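Local coordinates for beta-agarase (Persicobacter, PDB 6AII), which cleaves agarose as a family GH16 beta-agarase, giving neoagarobiose as its product, at residues T96-P101 against N292-R297; K111-Y116 against I138-Y143; W136-S139 against E144-D147; P158-T163 against D301-G306. All coordinates share one frame; numbering follows the deposited sequence.

Contact 1 of 4, residues T96-P101 against N292-R297; sequences TYHTLP and NALAGR
L294 comes over one face of the H98 imidazole with a single methyl, CD2, while H98 and L294 cross at about a right angle. The methyl is 4.0 Å from the centroid of the H98 ring and displaced toward its rim, 26° off the ring normal, a CH-pi contact in which CD2 of L294 comes nearest to CG of H98, at 3.7 Å. The ring is also tied from its far nitrogen: NE2 of H98 and OG1 of T96 share a hydrogen bond of 2.9 Å, which limits the rotation of the imidazole. The CB of H98 points toward the helix, and chi1 (-58°), with the ring beside the backbone N, then turns the imidazole so that its face lies against L294 CD2. Two residues on, L100 points the same way, and its CD1 packs on CB of A293 at 3.8 Å, a purely apolar touch. The helix behind these two residues closes with a Schellman motif at G296, whose positive phi turns the chain. Next to it R297 grips OD1 of N292 side-on with two nitrogens, NE at 2.9 Å and NH2 of R297 to the same OD1 at 3.1 Å. The contact therefore lays the short helix 290-294 against the start of strand 97-110, beside strand 86-90, where F89 also touches both L100 and L294.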
loop_
_atom_site.group_PDB
_atom_site.type_symbol
_atom_site.label_atom_id
_atom_site.label_comp_id
_atom_site.label_asym_id
_atom_site.label_seq_id
_atom_site.Cartn_x
_atom_site.Cartn_y
_atom_site.Cartn_z
ATOM N N THR A 96 -5.819 -24.679 -8.308
ATOM C CA THR A 96 -6.872 -25.436 -7.630
ATOM C C THR A 96 -7.686 -24.575 -6.646
ATOM O O THR A 96 -7.199 -23.656 -6.058
ATOM C CB THR A 96 -6.374 -26.661 -6.864
ATOM O OG1 THR A 96 -5.537 -26.245 -5.790
ATOM C CG2 THR A 96 -5.723 -27.653 -7.813
ATOM N N TYR A 97 -8.943 -24.943 -6.482
ATOM C CA TYR A 97 -9.862 -24.271 -5.562
ATOM C C TYR A 97 -9.824 -24.891 -4.171
ATOM O O TYR A 97 -9.685 -26.100 -3.939
ATOM C CB TYR A 97 -11.295 -24.310 -6.112
ATOM C CG TYR A 97 -11.637 -23.216 -7.054
ATOM C CD1 TYR A 97 -11.879 -21.926 -6.591
ATOM C CD2 TYR A 97 -11.705 -23.411 -8.413
ATOM C CE1 TYR A 97 -12.290 -20.897 -7.415
ATOM C CE2 TYR A 97 -12.061 -22.379 -9.255
ATOM C CZ TYR A 97 -12.402 -21.128 -8.772
ATOM O OH TYR A 97 -12.771 -20.081 -9.585
ATOM N N HIS A 98 -9.941 -24.005 -3.182
ATOM C CA HIS A 98 -10.005 -24.286 -1.759
ATOM C C HIS A 98 -11.086 -23.454 -1.101
ATOM O O HIS A 98 -11.396 -22.377 -1.598
ATOM C CB HIS A 98 -8.664 -23.900 -1.099
ATOM C CG HIS A 98 -7.530 -24.651 -1.736
ATOM N ND1 HIS A 98 -6.979 -25.726 -1.112
ATOM C CD2 HIS A 98 -6.855 -24.462 -2.896
ATOM C CE1 HIS A 98 -5.988 -26.159 -1.861
ATOM N NE2 HIS A 98 -5.926 -25.464 -2.976
ATOM N N THR A 99 -11.602 -23.957 0.015
ATOM C CA THR A 99 -12.662 -23.266 0.713
ATOM C C THR A 99 -12.171 -22.952 2.125
ATOM O O THR A 99 -11.610 -23.806 2.807
ATOM C CB THR A 99 -13.937 -24.116 0.781
ATOM O OG1 THR A 99 -14.294 -24.386 -0.574
ATOM C CG2 THR A 99 -15.071 -23.410 1.488
ATOM N N LEU A 100 -12.430 -21.722 2.588
ATOM C CA LEU A 100 -12.194 -21.328 3.945
ATOM C C LEU A 100 -13.359 -20.462 4.425
ATOM O O LEU A 100 -14.005 -19.854 3.627
ATOM C CB LEU A 100 -10.889 -20.506 4.057
ATOM C CG LEU A 100 -9.579 -21.291 3.899
ATOM C CD1 LEU A 100 -8.406 -20.335 3.890
ATOM C CD2 LEU A 100 -9.373 -22.310 5.030
ATOM N N PRO A 101 -13.494 -20.331 5.756
ATOM C CA PRO A 101 -14.309 -19.225 6.304
ATOM C C PRO A 101 -13.786 -17.920 5.683
ATOM O O PRO A 101 -12.574 -17.660 5.677
ATOM C CB PRO A 101 -14.128 -19.286 7.832
ATOM C CG PRO A 101 -13.626 -20.707 8.072
ATOM C CD PRO A 101 -12.742 -20.971 6.866
ATOM N N ASN A 292 -1.116 -16.707 1.717
ATOM C CA ASN A 292 -1.087 -16.526 3.138
ATOM C C ASN A 292 -2.186 -17.369 3.819
ATOM O O ASN A 292 -1.969 -18.002 4.834
ATOM C CB ASN A 292 -1.174 -15.054 3.532
ATOM C CG ASN A 292 0.136 -14.307 3.374
ATOM O OD1 ASN A 292 1.174 -14.735 3.893
ATOM N ND2 ASN A 292 0.086 -13.151 2.720
ATOM N N ALA A 293 -3.408 -17.281 3.300
ATOM C CA ALA A 293 -4.518 -17.949 3.952
ATOM C C ALA A 293 -4.318 -19.469 3.968
ATOM O O ALA A 293 -4.568 -20.060 5.049
ATOM C CB ALA A 293 -5.798 -17.603 3.280
ATOM N N LEU A 294 -3.766 -19.987 2.861
ATOM C CA LEU A 294 -3.601 -21.470 2.807
ATOM C C LEU A 294 -2.509 -21.934 3.783
ATOM O O LEU A 294 -2.536 -23.087 4.287
ATOM C CB LEU A 294 -3.295 -21.869 1.367
ATOM C CG LEU A 294 -4.460 -21.758 0.362
ATOM C CD1 LEU A 294 -3.991 -21.894 -1.070
ATOM C CD2 LEU A 294 -5.538 -22.745 0.725
ATOM N N ALA A 295 -1.617 -21.025 4.129
ATOM C CA ALA A 295 -0.535 -21.293 5.098
ATOM C C ALA A 295 -1.015 -21.167 6.544
ATOM O O ALA A 295 -0.232 -21.503 7.467
ATOM C CB ALA A 295 0.653 -20.365 4.780
ATOM N N GLY A 296 -2.247 -20.635 6.801
ATOM C CA GLY A 296 -2.735 -20.423 8.104
ATOM C C GLY A 296 -2.476 -18.997 8.611
ATOM O O GLY A 296 -2.905 -18.661 9.740
ATOM N N ARG A 297 -1.867 -18.169 7.735
ATOM C CA ARG A 297 -1.621 -16.737 8.056
ATOM C C ARG A 297 -2.891 -15.958 7.659
ATOM O O ARG A 297 -2.950 -15.198 6.707
ATOM C CB ARG A 297 -0.351 -16.261 7.360
ATOM C CG ARG A 297 0.920 -16.902 7.928
ATOM C CD ARG A 297 2.226 -16.434 7.295
ATOM N NE ARG A 297 2.205 -16.551 5.867
ATOM C CZ ARG A 297 2.799 -17.495 5.149
ATOM N NH1 ARG A 297 3.367 -18.530 5.755
ATOM N NH2 ARG A 297 2.843 -17.361 3.843
#

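Contact 2 of 4, residues K111-Y116 against I138-Y143; sequences KGHVQY and ISDDDY
H113 and D140 form a His-carboxylate hydrogen bond at the surface of the GH16 beta-sandwich, joining the loop after strand 97-110 to the loop of the beta hairpin made by strands 132-139 and 144-151. The hairpin loop contains a type I turn from S139 to D142, closed by the bond from D142 N to S139 O. Across the contact NE2 of H113 donates to OD1 of D140 over 2.7 Å, with an N-H...O angle of 163°. The acceptor lies almost exactly in the plane of the imidazole and is met on its syn side, with NE2 somewhat out of the carboxylate plane; ring and carboxylate planes are 61° apart. The CB of H113 points toward the hairpin, whereas D140 must swing its carboxylate over; with CG beside its backbone N (chi1 -71°), the group reaches back to the ring. K281, on strand 280-287, touches both side chains. Replacing H113 by a leucine would remove the one bond from residues 111-116 to D140, and would probably leave this carboxylate freer to turn and the loop less firmly tied to the hairpin. Beyond D140 the turn is held by D141, whose OD2 forms a salt bridge with K278 while its OD1 takes two donors. S139 OG approaches D141 OD1 nearly in line with the C-O bond, at 2.7 Å. Y143 N, completing an Asx turn, comes from above the carboxylate plane at 3.0 Å from D141 OD1.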
loop_
_atom_site.group_PDB
_atom_site.type_symbol
_atom_site.label_atom_id
_atom_site.label_comp_id
_atom_site.label_asym_id
_atom_site.label_seq_id
_atom_site.Cartn_x
_atom_site.Cartn_y
_atom_site.Cartn_z
ATOM N N LYS A 111 -11.051 8.595 -6.374
ATOM C CA LYS A 111 -11.624 9.163 -7.594
ATOM C C LYS A 111 -10.528 9.793 -8.455
ATOM O O LYS A 111 -10.496 9.623 -9.666
ATOM C CB LYS A 111 -12.672 10.220 -7.240
ATOM C CG LYS A 111 -13.316 10.808 -8.505
ATOM C CD LYS A 111 -14.312 11.869 -8.178
ATOM C CE LYS A 111 -15.645 11.299 -7.798
ATOM N NZ LYS A 111 -16.596 12.381 -7.430
ATOM N N GLY A 112 -9.619 10.528 -7.842
ATOM C CA GLY A 112 -8.601 11.235 -8.557
ATOM C C GLY A 112 -7.388 10.391 -8.903
ATOM O O GLY A 112 -7.320 9.177 -8.547
ATOM N N HIS A 113 -6.491 11.038 -9.657
ATOM C CA HIS A 113 -5.269 10.471 -10.079
ATOM C C HIS A 113 -4.072 11.320 -9.640
ATOM O O HIS A 113 -4.156 12.555 -9.462
ATOM C CB HIS A 113 -5.177 10.304 -11.612
ATOM C CG HIS A 113 -6.159 9.349 -12.176
ATOM N ND1 HIS A 113 -7.502 9.670 -12.334
ATOM C CD2 HIS A 113 -5.994 8.120 -12.707
ATOM C CE1 HIS A 113 -8.138 8.622 -12.871
ATOM N NE2 HIS A 113 -7.222 7.671 -13.135
ATOM N N VAL A 114 -2.921 10.665 -9.576
ATOM C CA VAL A 114 -1.657 11.370 -9.506
ATOM C C VAL A 114 -0.763 10.973 -10.678
ATOM O O VAL A 114 -0.936 9.915 -11.277
ATOM C CB VAL A 114 -0.949 11.117 -8.166
ATOM C CG1 VAL A 114 -1.831 11.489 -6.985
ATOM C CG2 VAL A 114 -0.534 9.687 -8.033
ATOM N N GLN A 115 0.174 11.852 -10.991
ATOM C CA GLN A 115 1.195 11.624 -11.998
ATOM C C GLN A 115 2.457 12.369 -11.605
ATOM O O GLN A 115 2.390 13.493 -10.992
ATOM C CB GLN A 115 0.665 12.105 -13.367
ATOM C CG GLN A 115 1.657 11.955 -14.484
ATOM C CD GLN A 115 1.026 12.317 -15.809
ATOM O OE1 GLN A 115 0.384 13.369 -15.925
ATOM N NE2 GLN A 115 1.225 11.453 -16.793
ATOM N N TYR A 116 3.601 11.845 -11.997
ATOM C CA TYR A 116 4.865 12.448 -11.680
ATOM C C TYR A 116 4.873 13.888 -12.221
ATOM O O TYR A 116 4.233 14.114 -13.254
ATOM C CB TYR A 116 6.043 11.717 -12.326
ATOM C CG TYR A 116 6.190 11.888 -13.820
ATOM C CD1 TYR A 116 5.447 11.121 -14.675
ATOM C CD2 TYR A 116 6.945 12.925 -14.334
ATOM C CE1 TYR A 116 5.491 11.331 -16.049
ATOM C CE2 TYR A 116 6.988 13.151 -15.703
ATOM C CZ TYR A 116 6.269 12.346 -16.545
ATOM O OH TYR A 116 6.296 12.507 -17.927
ATOM N N ILE A 138 -2.177 2.465 -9.047
ATOM C CA ILE A 138 -2.151 1.722 -10.336
ATOM C C ILE A 138 -2.838 2.548 -11.421
ATOM O O ILE A 138 -3.739 3.333 -11.141
ATOM C CB ILE A 138 -2.801 0.331 -10.239
ATOM C CG1 ILE A 138 -2.532 -0.481 -11.516
ATOM C CG2 ILE A 138 -4.246 0.393 -9.921
ATOM C CD1 ILE A 138 -2.391 -1.934 -11.271
ATOM N N SER A 139 -2.260 2.410 -12.611
ATOM C CA SER A 139 -2.835 3.081 -13.808
ATOM C C SER A 139 -4.179 2.455 -14.197
ATOM O O SER A 139 -4.512 1.325 -13.857
ATOM C CB SER A 139 -1.802 3.032 -14.917
ATOM O OG SER A 139 -1.630 1.701 -15.385
ATOM N N ASP A 140 -4.992 3.243 -14.918
ATOM C CA ASP A 140 -6.317 2.796 -15.261
ATOM C C ASP A 140 -6.293 1.524 -16.120
ATOM O O ASP A 140 -7.221 0.720 -16.017
ATOM C CB ASP A 140 -7.065 3.850 -16.072
ATOM C CG ASP A 140 -7.493 5.076 -15.311
ATOM O OD1 ASP A 140 -7.276 5.143 -14.071
ATOM O OD2 ASP A 140 -8.071 5.984 -15.973
ATOM N N ASP A 141 -5.238 1.322 -16.870
ATOM C CA ASP A 141 -5.126 0.137 -17.740
ATOM C C ASP A 141 -4.418 -1.018 -17.044
ATOM O O ASP A 141 -4.233 -2.041 -17.651
ATOM C CB ASP A 141 -4.456 0.491 -19.053
ATOM C CG ASP A 141 -2.999 0.888 -18.965
ATOM O OD1 ASP A 141 -2.446 0.878 -17.841
ATOM O OD2 ASP A 141 -2.412 1.188 -20.033
ATOM N N ASP A 142 -4.078 -0.847 -15.751
ATOM C CA ASP A 142 -3.454 -1.920 -14.990
ATOM C C ASP A 142 -2.042 -2.266 -15.460
ATOM O O ASP A 142 -1.495 -3.288 -15.031
ATOM C CB ASP A 142 -4.294 -3.190 -14.918
ATOM C CG ASP A 142 -5.584 -3.030 -14.151
ATOM O OD1 ASP A 142 -5.629 -2.220 -13.180
ATOM O OD2 ASP A 142 -6.549 -3.711 -14.538
ATOM N N TYR A 143 -1.398 -1.436 -16.246
ATOM C CA TYR A 143 -0.094 -1.744 -16.777
ATOM C C TYR A 143 1.042 -1.222 -15.881
ATOM O O TYR A 143 2.200 -1.697 -16.001
ATOM C CB TYR A 143 0.096 -1.172 -18.181
ATOM C CG TYR A 143 -0.280 -2.165 -19.260
ATOM C CD1 TYR A 143 -1.601 -2.359 -19.631
ATOM C CD2 TYR A 143 0.685 -2.997 -19.801
ATOM C CE1 TYR A 143 -1.941 -3.308 -20.584
ATOM C CE2 TYR A 143 0.364 -3.956 -20.740
ATOM C CZ TYR A 143 -0.952 -4.107 -21.130
ATOM O OH TYR A 143 -1.225 -5.078 -22.053
#

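Contact 3 of 4, residues W136-S139 against E144-D147; sequences WMIS and EEID
M137 and I146 face each other as a hydrogen-bonded antiparallel pair, with M137 N to I146 O at 2.8 Å and I146 N to M137 O at 2.9 Å. The next bond runs from S139 N to E144 O, nearly straight at 165°, and E144 N returns to OG of S139 rather than to a carbonyl; this OG also donates to D141. Between them, CA-H...O contacts fill the non-hydrogen-bonded pairs; the shortest brings E145 CA to M137 O at 3.1 Å. Apolar contact is made on the M137 and I146 face, where the two side chains lie side by side: the methionine bends at chi3 (-66°) and brings CE to 4.0 Å from CD1 of I146. W136, I138, E145 and D147 occupy the other face. E145, extended, lays its CD 3.7 Å from CE3 of W136, with the two flat groups 45° apart, while its OE1 nears CD1 of I138; NE1 of W136 bonds OD1 of N285. With an alanine at E145, CE3 and CZ3 of W136 would probably lose the carboxylate packed beside them, and CD1 of I138 would keep only its contact with CB. E145 and D147 open the E-x-D-x-x-E signature of family GH16, in which the first glutamate is the nucleophile of relatives; the face they share with W136 is therefore probably part of the substrate cleft.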
loop_
_atom_site.group_PDB
_atom_site.type_symbol
_atom_site.label_atom_id
_atom_site.label_comp_id
_atom_site.label_asym_id
_atom_site.label_seq_id
_atom_site.Cartn_x
_atom_site.Cartn_y
_atom_site.Cartn_z
ATOM N N TRP A 136 -1.153 1.486 -2.298
ATOM C CA TRP A 136 -0.530 1.288 -3.589
ATOM C C TRP A 136 -1.264 2.105 -4.644
ATOM O O TRP A 136 -2.282 2.665 -4.360
ATOM C CB TRP A 136 -0.423 -0.186 -3.959
ATOM C CG TRP A 136 -1.710 -0.954 -3.954
ATOM C CD1 TRP A 136 -2.495 -1.281 -2.880
ATOM C CD2 TRP A 136 -2.354 -1.519 -5.099
ATOM N NE1 TRP A 136 -3.570 -2.042 -3.267
ATOM C CE2 TRP A 136 -3.500 -2.185 -4.630
ATOM C CE3 TRP A 136 -2.041 -1.485 -6.463
ATOM C CZ2 TRP A 136 -4.318 -2.905 -5.484
ATOM C CZ3 TRP A 136 -2.864 -2.194 -7.304
ATOM C CH2 TRP A 136 -4.022 -2.818 -6.819
ATOM N N MET A 137 -0.673 2.168 -5.815
ATOM C CA MET A 137 -1.227 3.013 -6.862
ATOM C C MET A 137 -1.193 2.233 -8.179
ATOM O O MET A 137 -0.254 1.481 -8.427
ATOM C CB MET A 137 -0.370 4.284 -6.982
ATOM C CG MET A 137 -0.221 5.011 -5.645
ATOM S SD MET A 137 0.317 6.738 -5.848
ATOM C CE MET A 137 1.940 6.457 -6.490
ATOM N N ILE A 138 -2.177 2.465 -9.047
ATOM C CA ILE A 138 -2.151 1.722 -10.336
ATOM C C ILE A 138 -2.838 2.548 -11.421
ATOM O O ILE A 138 -3.739 3.333 -11.141
ATOM C CB ILE A 138 -2.801 0.331 -10.239
ATOM C CG1 ILE A 138 -2.532 -0.481 -11.516
ATOM C CG2 ILE A 138 -4.246 0.393 -9.921
ATOM C CD1 ILE A 138 -2.391 -1.934 -11.271
ATOM N N SER A 139 -2.260 2.410 -12.611
ATOM C CA SER A 139 -2.835 3.081 -13.808
ATOM C C SER A 139 -4.179 2.455 -14.197
ATOM O O SER A 139 -4.512 1.325 -13.857
ATOM C CB SER A 139 -1.802 3.032 -14.917
ATOM O OG SER A 139 -1.630 1.701 -15.385
ATOM N N GLU A 144 0.780 -0.185 -15.063
ATOM C CA GLU A 144 1.865 0.455 -14.313
ATOM C C GLU A 144 1.386 0.690 -12.878
ATOM O O GLU A 144 0.305 1.185 -12.659
ATOM C CB GLU A 144 2.304 1.783 -14.923
ATOM C CG GLU A 144 2.909 1.614 -16.312
ATOM C CD GLU A 144 3.279 2.875 -17.054
ATOM O OE1 GLU A 144 3.364 3.954 -16.413
ATOM O OE2 GLU A 144 3.514 2.753 -18.310
ATOM N N GLU A 145 2.185 0.280 -11.916
ATOM C CA GLU A 145 1.775 0.255 -10.486
ATOM C C GLU A 145 2.964 0.691 -9.613
ATOM O O GLU A 145 4.097 0.296 -9.863
ATOM C CB GLU A 145 1.341 -1.173 -10.168
ATOM C CG GLU A 145 1.166 -1.493 -8.673
ATOM C CD GLU A 145 0.767 -2.912 -8.358
ATOM O OE1 GLU A 145 0.143 -3.502 -9.259
ATOM O OE2 GLU A 145 1.044 -3.405 -7.194
ATOM N N ILE A 146 2.674 1.397 -8.513
ATOM C CA ILE A 146 3.680 1.687 -7.507
ATOM C C ILE A 146 3.169 1.214 -6.147
ATOM O O ILE A 146 2.087 1.556 -5.771
ATOM C CB ILE A 146 3.987 3.204 -7.510
ATOM C CG1 ILE A 146 4.632 3.619 -8.826
ATOM C CG2 ILE A 146 4.861 3.575 -6.292
ATOM C CD1 ILE A 146 4.647 5.131 -9.052
ATOM N N ASP A 147 3.977 0.457 -5.428
ATOM C CA ASP A 147 3.569 -0.075 -4.114
ATOM C C ASP A 147 4.294 0.724 -3.012
ATOM O O ASP A 147 5.543 0.532 -2.823
ATOM C CB ASP A 147 3.955 -1.537 -3.985
ATOM C CG ASP A 147 3.344 -2.329 -5.128
ATOM O OD1 ASP A 147 2.128 -2.181 -5.354
ATOM O OD2 ASP A 147 4.146 -2.952 -5.861
#

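Contact 4 of 4, residues P158-T163 against D301-G306; sequences PGRTGT and DGEIYG
OE2 of E303 takes several donors: NE of R160 donates to it at 3.0 Å, the backbone N of D157 adds a second bond, and a water stands 2.8 Å from the same OE2. The water also lies 3.3 Å from P158 O, a long link that leads from the carboxylate back into the loop. The partner oxygen, OE1 of E303, takes the shorter arm of the salt bridge, from NH2 of R160 at 2.8 Å and 166°, and a further bond from T300 N. Arginine and glutamate come from opposite directions and meet side-on, two nitrogens to two oxygens, each oxygen using its syn lone pair. Guanidinium and carboxylate are nearly coplanar, 24° apart, which suits a bidentate pairing. R160 reaches the helix because its chain is extended from CG to NE, and E303, likewise extended beyond CG, stretches out from helix 301-306 to meet it. The remaining N-H groups of the arginine are not idle: NH1 binds the carbonyls of G296 and A164, and NH2 that of Y298. R160 thus ties its own loop to helix 301-306 and to the connection before it. Since E303 is buried, the facing positive group and the backbone N-H donors around it would be expected to stabilise its negative charge, while the carbonyls bonded to R160 likewise suit a cation, so that the pair probably remains ionised.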
loop_
_atom_site.group_PDB
_atom_site.type_symbol
_atom_site.label_atom_id
_atom_site.label_comp_id
_atom_site.label_asym_id
_atom_site.label_seq_id
_atom_site.Cartn_x
_atom_site.Cartn_y
_atom_site.Cartn_z
ATOM N N PRO A 158 -1.415 -16.122 20.813
ATOM C CA PRO A 158 -0.529 -17.261 21.016
ATOM C C PRO A 158 -1.111 -18.504 20.348
ATOM O O PRO A 158 -2.314 -18.602 20.144
ATOM C CB PRO A 158 -0.502 -17.417 22.551
ATOM C CG PRO A 158 -0.723 -16.027 23.075
ATOM C CD PRO A 158 -1.643 -15.364 22.050
ATOM N N GLY A 159 -0.232 -19.428 20.003
ATOM C CA GLY A 159 -0.667 -20.743 19.534
ATOM C C GLY A 159 -0.342 -20.997 18.080
ATOM O O GLY A 159 -0.597 -22.094 17.590
ATOM N N ARG A 160 0.213 -19.995 17.361
ATOM C CA ARG A 160 0.525 -20.235 15.981
ATOM C C ARG A 160 1.837 -20.984 15.867
ATOM O O ARG A 160 2.823 -20.603 16.519
ATOM C CB ARG A 160 0.615 -18.895 15.233
ATOM C CG ARG A 160 -0.737 -18.232 15.036
ATOM C CD ARG A 160 -0.617 -16.777 14.489
ATOM N NE ARG A 160 -1.936 -16.290 14.067
ATOM C CZ ARG A 160 -2.540 -16.619 12.934
ATOM N NH1 ARG A 160 -1.868 -17.280 11.991
ATOM N NH2 ARG A 160 -3.792 -16.237 12.738
ATOM N N THR A 161 1.870 -21.995 15.009
ATOM C CA THR A 161 3.058 -22.753 14.748
ATOM C C THR A 161 3.230 -22.981 13.254
ATOM O O THR A 161 2.327 -22.785 12.431
ATOM C CB THR A 161 3.010 -24.133 15.455
ATOM O OG1 THR A 161 1.874 -24.862 14.968
ATOM C CG2 THR A 161 2.885 -23.986 16.952
ATOM N N GLY A 162 4.420 -23.417 12.879
ATOM C CA GLY A 162 4.738 -23.730 11.489
ATOM C C GLY A 162 4.496 -22.570 10.530
ATOM O O GLY A 162 4.856 -21.397 10.794
ATOM N N THR A 163 3.798 -22.849 9.455
ATOM C CA THR A 163 3.578 -21.841 8.389
ATOM C C THR A 163 2.598 -20.755 8.856
ATOM O O THR A 163 2.551 -19.698 8.229
ATOM C CB THR A 163 3.068 -22.462 7.083
ATOM O OG1 THR A 163 1.841 -23.153 7.306
ATOM C CG2 THR A 163 4.121 -23.403 6.546
ATOM N N ASP A 301 -10.785 -17.243 14.522
ATOM C CA ASP A 301 -11.957 -16.717 15.188
ATOM C C ASP A 301 -11.611 -16.083 16.531
ATOM O O ASP A 301 -12.150 -15.011 16.867
ATOM C CB ASP A 301 -12.954 -17.866 15.401
ATOM C CG ASP A 301 -13.632 -18.393 14.153
ATOM O OD1 ASP A 301 -13.418 -17.852 13.033
ATOM O OD2 ASP A 301 -14.436 -19.365 14.329
ATOM N N GLY A 302 -10.719 -16.710 17.285
ATOM C CA GLY A 302 -10.311 -16.181 18.598
ATOM C C GLY A 302 -9.766 -14.778 18.456
ATOM O O GLY A 302 -10.084 -13.896 19.246
ATOM N N GLU A 303 -8.927 -14.598 17.431
ATOM C CA GLU A 303 -8.329 -13.266 17.187
ATOM C C GLU A 303 -9.395 -12.268 16.733
ATOM O O GLU A 303 -9.501 -11.154 17.276
ATOM C CB GLU A 303 -7.230 -13.412 16.139
ATOM C CG GLU A 303 -5.961 -14.084 16.642
ATOM C CD GLU A 303 -5.055 -14.678 15.560
ATOM O OE1 GLU A 303 -5.331 -14.553 14.357
ATOM O OE2 GLU A 303 -4.000 -15.268 15.938
ATOM N N ILE A 304 -10.108 -12.561 15.675
ATOM C CA ILE A 304 -11.009 -11.557 15.056
ATOM C C ILE A 304 -12.185 -11.220 15.967
ATOM O O ILE A 304 -12.629 -10.067 15.976
ATOM C CB ILE A 304 -11.435 -11.967 13.637
ATOM C CG1 ILE A 304 -11.946 -10.774 12.844
ATOM C CG2 ILE A 304 -12.432 -13.151 13.639
ATOM C CD1 ILE A 304 -11.938 -10.957 11.307
ATOM N N TYR A 305 -12.705 -12.199 16.719
ATOM C CA TYR A 305 -13.791 -11.904 17.664
ATOM C C TYR A 305 -13.250 -11.449 19.025
ATOM O O TYR A 305 -13.934 -10.696 19.667
ATOM C CB TYR A 305 -14.653 -13.157 17.864
ATOM C CG TYR A 305 -15.330 -13.651 16.614
ATOM C CD1 TYR A 305 -15.934 -12.791 15.721
ATOM C CD2 TYR A 305 -15.321 -15.002 16.302
ATOM C CE1 TYR A 305 -16.541 -13.250 14.564
ATOM C CE2 TYR A 305 -15.911 -15.485 15.141
ATOM C CZ TYR A 305 -16.563 -14.607 14.295
ATOM O OH TYR A 305 -17.171 -15.069 13.154
ATOM N N GLY A 306 -12.064 -11.814 19.411
ATOM C CA GLY A 306 -11.552 -11.419 20.688
ATOM C C GLY A 306 -11.005 -10.017 20.697
ATOM O O GLY A 306 -11.055 -9.302 21.732
HETATM O O HOH W 1 -3.663 -17.611 17.339
#

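Contacts 1, 2 and 3 all reach the same mixed sheet, whose strand 97-110 begins at contact 1 and leads into the loop of contact 2. Contacts 2 and 3, centres 7 Å apart, share I138 and S139 on strand 132-139 and touch through V114 and M137. Contacts 1 and 4 form another cluster, centres 15 Å apart, where T163 and R160 bond the carbonyls of A295 and G296; their segments alternate along the chain. Contacts 2 and 4 lie 37 Å apart between centres, on opposite sides of the chain's centre. Contacts 2 and 3 both close before contact 4 opens and fall within the span of contact 1, which brings helix 290-294, late in the chain, back onto a strand from its first third.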